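Local coordinates for protein bacterioferritin (Mycobacterium tuberculosis, PDB 3UOI) that forms a 24-subunit, haem-binding shell that probably stores iron, oxidising Fe(2+) with dioxygen and depositing the Fe(3+) mineral in its central cavity, at residues Phe89-Leu100 and Glu129-Leu140. Numbering follows the deposited sequence.
Sequences FEADLAIEYDVL and EEEHIDYLETQL
Leu93 of helix 85-112 lodges as a knob among Ile133, Leu136, Glu137 and Leu140 of helix 116-146, and Ile133 answers it by filling the hole between Leu93, Glu96, Tyr97 and Leu100. The two helices of this four-helix ferritin bundle run antiparallel here, their axes 9.6 Å apart with N-to-C directions at 152°. Leu93 and Leu140 meet tip to tip, CD1 to CD1 at 3.7 Å, whereas Leu93 CD2 lies across the Glu137 chain, 3.6 Å from its CG. Toward one end Phe89 turns a ring face to Gln139, whose CB stands 4.0 Å from the ring centroid in a CH-pi contact; Leu136 CD2 approaches the same ring obliquely. The Gln139 chain bends at chi2 (-40°), turning its amide back so that NE2 reaches Tyr135 O (2.9 Å), while OE1 bonds Tyr151 OH. On the flank facing another subunit, Glu137, extended beyond CG, brings OE2 to the edge of the Tyr97 ring. There it accepts a bond of 2.6 Å from Tyr97 OH on its syn side, 25° out of the carboxylate plane, while Glu137 OE1 takes Met3 N of a neighbouring subunit. On the inner flank Glu96 OE2 is modelled above the centre of the His132 ring without a hydrogen bond, its exact position doubtful because the carboxylate also sits too close to Leu136. Glu96, His132 and Glu129 are predicted iron ligands; the predicted set also includes Glu20, Glu53 and His56 of helices 7-36 and 40-66. The contact thus joins an apolar seam to a buried flank that offers two carboxylates and an imidazole, consistent with one side of a diiron ferroxidase centre.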
# COMPACT_ATOMS: atom_id res chain seq x y z
N PHE A 89 -31.73 10.75 39.98
CA PHE A 89 -31.46 12.05 39.43
C PHE A 89 -31.60 13.12 40.52
O PHE A 89 -30.87 14.05 40.52
CB PHE A 89 -32.42 12.41 38.32
CG PHE A 89 -32.31 11.58 37.12
CD1 PHE A 89 -31.11 11.25 36.61
CD2 PHE A 89 -33.44 11.15 36.46
CE1 PHE A 89 -31.04 10.48 35.49
CE2 PHE A 89 -33.36 10.39 35.36
CZ PHE A 89 -32.16 10.05 34.88
N GLU A 90 -32.58 12.98 41.39
CA GLU A 90 -32.81 13.92 42.47
C GLU A 90 -31.73 13.99 43.51
O GLU A 90 -31.40 15.02 44.01
CB GLU A 90 -34.16 13.72 43.11
CG GLU A 90 -35.06 14.76 42.67
CD GLU A 90 -36.45 14.55 43.10
OE1 GLU A 90 -36.71 13.48 43.68
OE2 GLU A 90 -37.26 15.44 42.84
N ALA A 91 -31.22 12.83 43.83
CA ALA A 91 -30.11 12.64 44.71
C ALA A 91 -28.83 13.24 44.13
O ALA A 91 -28.05 13.79 44.80
CB ALA A 91 -29.96 11.18 44.98
N ASP A 92 -28.63 13.04 42.85
CA ASP A 92 -27.47 13.56 42.18
C ASP A 92 -27.53 15.07 42.09
O ASP A 92 -26.56 15.73 42.22
CB ASP A 92 -27.27 12.86 40.85
CG ASP A 92 -26.90 11.38 41.00
OD1 ASP A 92 -26.89 10.74 40.00
OD2 ASP A 92 -26.67 10.85 42.08
N LEU A 93 -28.72 15.59 41.89
CA LEU A 93 -28.94 17.01 41.80
C LEU A 93 -28.57 17.66 43.09
O LEU A 93 -28.03 18.69 43.09
CB LEU A 93 -30.38 17.33 41.48
CG LEU A 93 -30.70 17.56 40.01
CD1 LEU A 93 -32.16 17.70 39.81
CD2 LEU A 93 -30.02 18.75 39.53
N ALA A 94 -28.91 17.04 44.19
CA ALA A 94 -28.66 17.63 45.48
C ALA A 94 -27.21 17.84 45.84
O ALA A 94 -26.90 18.82 46.36
CB ALA A 94 -29.42 16.89 46.58
N ILE A 95 -26.36 16.88 45.57
CA ILE A 95 -24.93 17.03 45.75
C ILE A 95 -24.24 18.08 44.84
O ILE A 95 -23.42 18.82 45.25
CB ILE A 95 -24.23 15.64 45.67
CG1 ILE A 95 -22.76 15.78 45.97
CG2 ILE A 95 -24.42 15.02 44.36
CD1 ILE A 95 -22.23 14.70 46.76
N GLU A 96 -24.62 18.14 43.59
CA GLU A 96 -24.13 19.18 42.73
C GLU A 96 -24.57 20.58 43.24
O GLU A 96 -23.81 21.50 43.19
CB GLU A 96 -24.61 18.96 41.30
CG GLU A 96 -24.37 17.59 40.72
CD GLU A 96 -25.52 17.19 39.87
OE1 GLU A 96 -26.32 18.08 39.51
OE2 GLU A 96 -25.67 16.01 39.53
N TYR A 97 -25.80 20.72 43.71
CA TYR A 97 -26.25 21.98 44.29
C TYR A 97 -25.46 22.32 45.53
O TYR A 97 -25.10 23.44 45.72
CB TYR A 97 -27.75 22.02 44.53
CG TYR A 97 -28.54 22.48 43.34
CD1 TYR A 97 -28.35 23.73 42.83
CD2 TYR A 97 -29.50 21.71 42.77
CE1 TYR A 97 -29.03 24.16 41.80
CE2 TYR A 97 -30.18 22.14 41.72
CZ TYR A 97 -29.95 23.38 41.24
OH TYR A 97 -30.62 23.87 40.18
N ASP A 98 -25.15 21.32 46.33
CA ASP A 98 -24.31 21.52 47.47
C ASP A 98 -22.98 22.04 47.02
O ASP A 98 -22.49 22.91 47.60
CB ASP A 98 -24.11 20.26 48.28
CG ASP A 98 -25.17 20.04 49.28
OD1 ASP A 98 -26.16 20.71 49.19
OD2 ASP A 98 -25.04 19.18 50.13
N VAL A 99 -22.43 21.54 45.93
CA VAL A 99 -21.17 22.07 45.43
C VAL A 99 -21.26 23.55 45.02
O VAL A 99 -20.42 24.33 45.32
CB VAL A 99 -20.59 21.23 44.26
CG1 VAL A 99 -19.55 22.00 43.52
CG2 VAL A 99 -19.99 20.03 44.79
N LEU A 100 -22.33 23.91 44.34
CA LEU A 100 -22.46 25.26 43.93
C LEU A 100 -22.55 26.15 45.16
O LEU A 100 -21.89 27.12 45.24
CB LEU A 100 -23.64 25.42 43.02
CG LEU A 100 -23.58 24.76 41.66
CD1 LEU A 100 -24.83 25.10 40.93
CD2 LEU A 100 -22.41 25.21 40.89
N GLU A 129 -20.20 21.24 36.99
CA GLU A 129 -21.35 20.92 37.81
C GLU A 129 -22.59 21.58 37.24
O GLU A 129 -23.62 21.03 37.31
CB GLU A 129 -21.15 21.29 39.27
CG GLU A 129 -19.92 20.77 39.92
CD GLU A 129 -19.94 19.27 40.07
OE1 GLU A 129 -20.05 18.80 41.19
OE2 GLU A 129 -19.86 18.59 39.06
N GLU A 130 -22.47 22.77 36.70
CA GLU A 130 -23.62 23.44 36.12
C GLU A 130 -24.16 22.63 34.93
O GLU A 130 -25.35 22.39 34.81
CB GLU A 130 -23.29 24.87 35.73
CG GLU A 130 -22.81 25.77 36.85
CD GLU A 130 -22.59 27.21 36.43
OE1 GLU A 130 -22.13 27.44 35.36
OE2 GLU A 130 -22.84 28.09 37.16
N GLU A 131 -23.24 22.15 34.12
CA GLU A 131 -23.61 21.29 33.01
C GLU A 131 -24.33 20.07 33.52
O GLU A 131 -25.37 19.73 33.06
CB GLU A 131 -22.39 20.90 32.16
CG GLU A 131 -21.83 22.06 31.41
CD GLU A 131 -21.10 21.70 30.12
OE1 GLU A 131 -21.07 20.54 29.70
OE2 GLU A 131 -20.54 22.62 29.52
N HIS A 132 -23.81 19.48 34.56
CA HIS A 132 -24.46 18.32 35.11
C HIS A 132 -25.87 18.58 35.62
O HIS A 132 -26.75 17.81 35.36
CB HIS A 132 -23.66 17.79 36.25
CG HIS A 132 -23.92 16.36 36.55
ND1 HIS A 132 -23.23 15.68 37.52
CD2 HIS A 132 -24.80 15.49 36.03
CE1 HIS A 132 -23.68 14.45 37.58
NE2 HIS A 132 -24.63 14.30 36.68
N ILE A 133 -26.06 19.68 36.34
CA ILE A 133 -27.33 20.01 36.89
C ILE A 133 -28.30 20.22 35.79
O ILE A 133 -29.40 19.76 35.88
CB ILE A 133 -27.25 21.25 37.78
CG1 ILE A 133 -26.56 20.93 39.10
CG2 ILE A 133 -28.64 21.82 38.00
CD1 ILE A 133 -25.84 22.02 39.62
N ASP A 134 -27.85 20.90 34.74
CA ASP A 134 -28.67 21.21 33.59
C ASP A 134 -29.09 19.88 32.95
O ASP A 134 -30.22 19.67 32.70
CB ASP A 134 -27.96 22.18 32.64
CG ASP A 134 -28.72 22.48 31.36
OD1 ASP A 134 -29.89 22.36 31.29
OD2 ASP A 134 -28.10 22.91 30.41
N TYR A 135 -28.16 18.96 32.81
CA TYR A 135 -28.48 17.63 32.31
C TYR A 135 -29.46 16.88 33.18
O TYR A 135 -30.32 16.27 32.68
CB TYR A 135 -27.24 16.78 32.19
CG TYR A 135 -27.51 15.31 32.11
CD1 TYR A 135 -27.80 14.69 30.92
CD2 TYR A 135 -27.51 14.55 33.24
CE1 TYR A 135 -28.06 13.37 30.87
CE2 TYR A 135 -27.77 13.25 33.20
CZ TYR A 135 -28.05 12.64 32.02
OH TYR A 135 -28.31 11.32 32.05
N LEU A 136 -29.30 16.93 34.47
CA LEU A 136 -30.18 16.23 35.41
C LEU A 136 -31.65 16.74 35.54
O LEU A 136 -32.57 15.94 35.63
CB LEU A 136 -29.50 16.12 36.76
CG LEU A 136 -28.26 15.25 36.89
CD1 LEU A 136 -27.50 15.51 38.14
CD2 LEU A 136 -28.61 13.83 36.84
N GLU A 137 -31.82 18.05 35.59
CA GLU A 137 -33.08 18.74 35.59
C GLU A 137 -33.82 18.52 34.28
O GLU A 137 -34.96 18.26 34.31
CB GLU A 137 -32.89 20.23 35.92
CG GLU A 137 -32.19 20.48 37.24
CD GLU A 137 -32.07 21.91 37.65
OE1 GLU A 137 -32.00 22.78 36.83
OE2 GLU A 137 -31.99 22.13 38.83
N THR A 138 -33.14 18.56 33.15
CA THR A 138 -33.73 18.21 31.87
C THR A 138 -34.24 16.75 31.87
O THR A 138 -35.23 16.49 31.31
CB THR A 138 -32.77 18.41 30.71
OG1 THR A 138 -32.57 19.77 30.48
CG2 THR A 138 -33.32 17.78 29.46
N GLN A 139 -33.56 15.82 32.52
CA GLN A 139 -34.09 14.48 32.61
C GLN A 139 -35.40 14.45 33.41
O GLN A 139 -36.35 13.85 33.04
CB GLN A 139 -33.07 13.45 33.16
CG GLN A 139 -31.72 13.39 32.49
CD GLN A 139 -31.77 13.51 31.00
OE1 GLN A 139 -32.10 12.59 30.34
NE2 GLN A 139 -31.44 14.65 30.50
N LEU A 140 -35.45 15.14 34.51
CA LEU A 140 -36.70 15.18 35.23
C LEU A 140 -37.80 15.85 34.40
O LEU A 140 -38.90 15.41 34.44
CB LEU A 140 -36.54 15.71 36.61
CG LEU A 140 -35.63 14.84 37.45
CD1 LEU A 140 -34.91 15.63 38.45
CD2 LEU A 140 -36.44 13.87 38.12